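Local coordinates for protein mirolysin (Tannerella forsythia, PDB 6R7V) that probably acts as a zinc-dependent, pappalysin-family metallopeptidase of the metzincin clan, captured here as the latent zymogen with a cysteine switch at the catalytic zinc, at residues Ile45-Val50 / Ile101-Ala106; Ile71-Glu76 / Lys201-Thr206. The protein carries 1 engineered substitution. All blocks are in the same frame, centred on the assembly; numbering follows the deposited sequence.

Interaction 1 (Ile45-Val50 / Ile101-Ala106); sequences ILIPVV and IEFKLA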
loop_
_atom_site.group_PDB
_atom_site.type_symbol
_atom_site.label_atom_id
_atom_site.label_comp_id
_atom_site.label_asym_id
_atom_site.label_seq_id
_atom_site.Cartn_x
_atom_site.Cartn_y
_atom_site.Cartn_z
ATOM N N ILE A 45 6.283 14.718 2.781
ATOM C CA ILE A 45 6.108 14.235 1.420
ATOM C C ILE A 45 4.618 14.279 1.146
ATOM O O ILE A 45 3.844 13.760 1.953
ATOM C CB ILE A 45 6.697 12.809 1.296
ATOM C CG1 ILE A 45 8.225 12.857 1.429
ATOM C CG2 ILE A 45 6.245 12.150 -0.015
ATOM C CD1 ILE A 45 8.866 11.479 1.658
ATOM N N LEU A 46 4.214 14.938 0.052
ATOM C CA LEU A 46 2.801 15.045 -0.300
ATOM C C LEU A 46 2.514 14.196 -1.533
ATOM O O LEU A 46 3.191 14.323 -2.551
ATOM C CB LEU A 46 2.453 16.528 -0.564
ATOM C CG LEU A 46 1.042 16.833 -1.078
ATOM C CD1 LEU A 46 -0.031 16.326 -0.126
ATOM C CD2 LEU A 46 0.885 18.347 -1.276
ATOM N N ILE A 47 1.459 13.398 -1.444
ATOM C CA ILE A 47 1.051 12.515 -2.521
ATOM C C ILE A 47 -0.301 12.936 -3.067
ATOM O O ILE A 47 -1.301 12.714 -2.386
ATOM C CB ILE A 47 0.948 11.052 -2.009
ATOM C CG1 ILE A 47 2.220 10.549 -1.293
ATOM C CG2 ILE A 47 0.524 10.086 -3.157
ATOM C CD1 ILE A 47 3.372 10.411 -2.057
ATOM N N PRO A 48 -0.375 13.468 -4.311
ATOM C CA PRO A 48 -1.689 13.715 -4.956
ATOM C C PRO A 48 -2.325 12.394 -5.319
ATOM O O PRO A 48 -1.651 11.513 -5.859
ATOM C CB PRO A 48 -1.314 14.487 -6.247
ATOM C CG PRO A 48 0.123 14.965 -6.033
ATOM C CD PRO A 48 0.738 13.839 -5.209
ATOM N N VAL A 49 -3.617 12.223 -5.014
ATOM C CA VAL A 49 -4.303 10.969 -5.235
ATOM C C VAL A 49 -5.463 11.152 -6.183
ATOM O O VAL A 49 -6.216 12.115 -6.087
ATOM C CB VAL A 49 -4.829 10.416 -3.871
ATOM C CG1 VAL A 49 -5.651 9.129 -4.050
ATOM C CG2 VAL A 49 -3.673 10.170 -2.892
ATOM N N VAL A 50 -5.665 10.179 -7.054
ATOM C CA VAL A 50 -6.884 10.060 -7.834
ATOM C C VAL A 50 -7.470 8.689 -7.547
ATOM O O VAL A 50 -6.760 7.666 -7.573
ATOM C CB VAL A 50 -6.692 10.335 -9.344
ATOM C CG1 VAL A 50 -5.629 9.422 -9.977
ATOM C CG2 VAL A 50 -8.021 10.256 -10.099
ATOM N N ILE A 101 4.187 11.434 5.659
ATOM C CA ILE A 101 3.674 11.406 4.300
ATOM C C ILE A 101 2.198 11.774 4.395
ATOM O O ILE A 101 1.459 11.159 5.174
ATOM C CB ILE A 101 3.888 10.004 3.660
ATOM C CG1 ILE A 101 5.377 9.677 3.543
ATOM C CG2 ILE A 101 3.225 9.945 2.274
ATOM C CD1 ILE A 101 5.694 8.213 3.062
ATOM N N GLU A 102 1.779 12.747 3.578
ATOM C CA GLU A 102 0.396 13.217 3.448
ATOM C C GLU A 102 -0.204 12.818 2.128
ATOM O O GLU A 102 0.505 12.808 1.123
ATOM C CB GLU A 102 0.350 14.763 3.461
ATOM C CG GLU A 102 0.515 15.465 4.770
ATOM C CD GLU A 102 0.634 16.972 4.603
ATOM O OE1 GLU A 102 0.478 17.502 3.480
ATOM O OE2 GLU A 102 0.975 17.613 5.605
ATOM N N PHE A 103 -1.525 12.663 2.094
ATOM C CA PHE A 103 -2.275 12.287 0.901
ATOM C C PHE A 103 -3.364 13.291 0.695
ATOM O O PHE A 103 -4.032 13.679 1.655
ATOM C CB PHE A 103 -2.888 10.890 1.059
ATOM C CG PHE A 103 -1.870 9.795 1.251
ATOM C CD1 PHE A 103 -1.323 9.542 2.509
ATOM C CD2 PHE A 103 -1.425 9.038 0.170
ATOM C CE1 PHE A 103 -0.375 8.533 2.686
ATOM C CE2 PHE A 103 -0.443 8.055 0.342
ATOM C CZ PHE A 103 0.072 7.802 1.608
ATOM N N LYS A 104 -3.524 13.766 -0.544
ATOM C CA LYS A 104 -4.616 14.695 -0.831
ATOM C C LYS A 104 -5.218 14.342 -2.152
ATOM O O LYS A 104 -4.488 14.110 -3.123
ATOM C CB LYS A 104 -4.157 16.167 -0.871
ATOM C CG LYS A 104 -3.705 16.765 0.447
ATOM C CD LYS A 104 -3.315 18.244 0.255
ATOM C CE LYS A 104 -2.494 18.708 1.422
ATOM N NZ LYS A 104 -2.178 20.154 1.343
ATOM N N LEU A 105 -6.555 14.397 -2.242
ATOM C CA LEU A 105 -7.168 14.165 -3.530
ATOM C C LEU A 105 -6.783 15.283 -4.497
ATOM O O LEU A 105 -6.778 16.465 -4.126
ATOM C CB LEU A 105 -8.688 14.127 -3.387
ATOM C CG LEU A 105 -9.253 12.892 -2.656
ATOM C CD1 LEU A 105 -10.771 13.072 -2.409
ATOM C CD2 LEU A 105 -9.059 11.619 -3.511
ATOM N N ALA A 106 -6.459 14.908 -5.730
ATOM C CA ALA A 106 -6.102 15.869 -6.765
ATOM C C ALA A 106 -7.220 16.861 -7.020
ATOM O O ALA A 106 -8.393 16.524 -6.923
ATOM C CB ALA A 106 -5.796 15.123 -8.060
#

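Interaction 2 (Ile71-Glu76 / Lys201-Thr206); sequences IQVLNE and KGRTAT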
loop_
_atom_site.group_PDB
_atom_site.type_symbol
_atom_site.label_atom_id
_atom_site.label_comp_id
_atom_site.label_asym_id
_atom_site.label_seq_id
_atom_site.Cartn_x
_atom_site.Cartn_y
_atom_site.Cartn_z
ATOM N N ILE A 71 -9.056 8.470 2.544
ATOM C CA ILE A 71 -7.945 9.414 2.519
ATOM C C ILE A 71 -7.612 9.830 3.951
ATOM O O ILE A 71 -6.422 9.942 4.309
ATOM C CB ILE A 71 -8.283 10.617 1.626
ATOM C CG1 ILE A 71 -8.640 10.131 0.212
ATOM C CG2 ILE A 71 -7.076 11.590 1.565
ATOM C CD1 ILE A 71 -7.557 9.245 -0.520
ATOM N N GLN A 72 -8.658 9.993 4.783
ATOM C CA GLN A 72 -8.466 10.306 6.213
ATOM C C GLN A 72 -7.640 9.214 6.907
ATOM O O GLN A 72 -6.678 9.519 7.627
ATOM C CB GLN A 72 -9.821 10.440 6.900
ATOM C CG GLN A 72 -9.704 10.869 8.358
ATOM C CD GLN A 72 -11.040 10.937 9.064
ATOM O OE1 GLN A 72 -12.030 10.302 8.673
ATOM N NE2 GLN A 72 -11.085 11.708 10.138
ATOM N N VAL A 73 -7.980 7.943 6.647
ATOM C CA VAL A 73 -7.248 6.830 7.257
ATOM C C VAL A 73 -5.782 6.829 6.798
ATOM O O VAL A 73 -4.881 6.641 7.632
ATOM C CB VAL A 73 -7.934 5.489 6.908
ATOM C CG1 VAL A 73 -7.037 4.293 7.276
ATOM C CG2 VAL A 73 -9.285 5.348 7.620
ATOM N N LEU A 74 -5.512 7.065 5.501
ATOM C CA LEU A 74 -4.114 7.094 5.065
ATOM C C LEU A 74 -3.344 8.194 5.774
ATOM O O LEU A 74 -2.236 7.969 6.227
ATOM C CB LEU A 74 -3.985 7.272 3.555
ATOM C CG LEU A 74 -4.588 6.146 2.681
ATOM C CD1 LEU A 74 -4.482 6.507 1.207
ATOM C CD2 LEU A 74 -3.812 4.818 2.875
ATOM N N ASN A 75 -3.963 9.356 5.931
ATOM C CA ASN A 75 -3.301 10.466 6.621
ATOM C C ASN A 75 -3.102 10.179 8.098
ATOM O O ASN A 75 -2.100 10.629 8.650
ATOM C CB ASN A 75 -4.069 11.750 6.412
ATOM C CG ASN A 75 -3.766 12.328 5.035
ATOM O OD1 ASN A 75 -2.603 12.476 4.697
ATOM N ND2 ASN A 75 -4.766 12.649 4.235
ATOM N N GLU A 76 -3.970 9.393 8.715
ATOM C CA GLU A 76 -3.745 8.990 10.097
ATOM C C GLU A 76 -2.617 7.993 10.196
ATOM O O GLU A 76 -1.649 8.198 10.955
ATOM C CB GLU A 76 -5.003 8.323 10.685
ATOM C CG GLU A 76 -6.147 9.296 10.917
ATOM C CD GLU A 76 -7.407 8.651 11.479
ATOM O OE1 GLU A 76 -7.387 7.451 11.834
ATOM O OE2 GLU A 76 -8.433 9.360 11.540
ATOM N N LYS A 201 -11.773 -0.683 8.437
ATOM C CA LYS A 201 -11.135 0.499 9.018
ATOM C C LYS A 201 -10.140 1.127 8.039
ATOM O O LYS A 201 -9.353 1.990 8.447
ATOM C CB LYS A 201 -10.454 0.194 10.372
ATOM C CG LYS A 201 -11.372 -0.435 11.424
ATOM C CD LYS A 201 -12.437 0.558 11.838
ATOM C CE LYS A 201 -13.416 0.024 12.864
ATOM N NZ LYS A 201 -14.402 1.079 13.171
ATOM N N GLY A 202 -10.231 0.747 6.756
ATOM C CA GLY A 202 -9.397 1.331 5.711
ATOM C C GLY A 202 -7.967 0.850 5.697
ATOM O O GLY A 202 -7.131 1.458 5.002
ATOM N N ARG A 203 -7.668 -0.270 6.397
ATOM C CA ARG A 203 -6.273 -0.722 6.424
ATOM C C ARG A 203 -5.878 -1.553 5.208
ATOM O O ARG A 203 -4.691 -1.782 5.009
ATOM C CB ARG A 203 -5.932 -1.479 7.724
ATOM C CG ARG A 203 -5.351 -0.575 8.793
ATOM C CD ARG A 203 -6.306 0.511 9.279
ATOM N NE ARG A 203 -5.600 1.450 10.153
ATOM C CZ ARG A 203 -5.595 1.365 11.477
ATOM N NH1 ARG A 203 -6.226 0.365 12.091
ATOM N NH2 ARG A 203 -4.918 2.247 12.201
ATOM N N THR A 204 -6.814 -2.036 4.403
ATOM C CA THR A 204 -6.439 -2.731 3.168
ATOM C C THR A 204 -5.636 -1.737 2.308
ATOM O O THR A 204 -4.574 -2.079 1.766
ATOM C CB THR A 204 -7.664 -3.305 2.438
ATOM O OG1 THR A 204 -8.312 -4.225 3.326
ATOM C CG2 THR A 204 -7.283 -4.027 1.165
ATOM N N ALA A 205 -6.110 -0.490 2.216
ATOM C CA ALA A 205 -5.346 0.487 1.427
ATOM C C ALA A 205 -4.067 0.919 2.131
ATOM O O ALA A 205 -3.088 1.161 1.448
ATOM C CB ALA A 205 -6.208 1.710 1.107
ATOM N N THR A 206 -4.057 1.025 3.483
ATOM C CA THR A 206 -2.786 1.365 4.151
ATOM C C THR A 206 -1.730 0.325 3.811
ATOM O O THR A 206 -0.591 0.677 3.446
ATOM C CB THR A 206 -2.989 1.411 5.680
ATOM O OG1 THR A 206 -3.901 2.495 5.919
ATOM C CG2 THR A 206 -1.693 1.719 6.438
#

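Interaction 1 (Ile45-Val50 / Ile101-Ala106)
Lys104 runs its aliphatic chain across the tip of Leu46 at about a right angle. Its CB comes within 4.2 Å of Leu46 CD1, and CG is closer to that same methyl, at 3.7 Å. The chain is extended beyond CG, which carries CD (3.8 Å) and CE (3.8 Å) over Leu46 CD1 as well, and NZ continues past the methyl to 4.6 Å from it. Leu46 CG is anti to its backbone N (chi1 174°), and the branch CD1 bends in to meet Lys104; Glu102 OE1 also touches this methyl. Beneath these side chains the backbones pair as parallel strands in register, five hydrogen bonds running from Glu102 N to Ile45 O (2.8 Å) through to Ala106 N and Val49 O. The pair forms part of a beta-alpha-beta crossover, since helix 64-77 lies between the two strands in sequence and packs through Ile71 and Leu74 on the face bearing Val49, Phe103 and Leu105. The far edge of strand 45-55 is taken by strand 152-157. On the helix-bearing face Phe103 lies alongside Ile47, both pointing the same way, with Phe103 CD2 3.8 Å from Ile47 CB. Val49 CG2 comes to the edge of the ring, in its plane, 4.0 Å from Phe103 CD2. Ile101 CG2 meets Ile47 CG1, extending the apolar row toward the start of both strands.

Interaction 2 (Ile71-Glu76 / Lys201-Thr206)
The carbonyl oxygen Gly202 O, pressed against Val73 CG1 at 3.6 Å, is held from two sequence positions: Gln70 NE2, one helical turn before Leu74, gives it a hydrogen bond, and Thr206 N adds a weak one of 3.5 Å. Beside it Lys201 O rests against both methyls of Val73, 3.5 Å from CG1 and from CG2. Val73 presents this forked end with CG1 anti to its backbone N (chi1 168°). Gly202 is the N-cap of helix 203-212, the metzincin active-site helix that carries the zinc ligands His207 and His211. Its positive phi of 76° is a conformation that favours glycine, and its backbone lies close against Val73. Helix 64-77, its partner here, is consistent with the backing helix of metzincins, and the contact joins the N-terminal turn of helix 203-212 to the C-terminal half of helix 64-77. Farther along, Leu74 slides past Thr206 in the opposite direction, and its CD2 lies 3.8 Å from Thr206 CA. The same methyl is 4.3 Å from Ala205 CB. Thr206 OG1, which touches both Leu74 CD2 and Val73 CG1, is hydrogen-bonded to Asp77 OD2. Arg203 NE forms a salt bridge with that same carboxylate oxygen, and Arg203 NH2 pairs with Asp84.

Both contacts are largely buried and share helix 64-77: it connects the strands of interaction 1 along the chain and supplies segment 71-76 of interaction 2. They meet directly where Asn75 OD1 takes a probable hydrogen bond from Phe103 N and Leu74 packs on the Phe103 ring. Leu74 thus sits between sheet and active-site helix. Regular backbone bonding carries 45-50 / 101-106, which buries 554 Å²; Glu102 and Lys104 leave one of its faces partly exposed, whereas Val73, Leu74 and Thr206 are buried. The helix pair, at 211 Å², relies on methyls against carbonyl oxygens and on Leu74 packing on the helix start, and its Thr206 side chain is about 11 Å from the zinc.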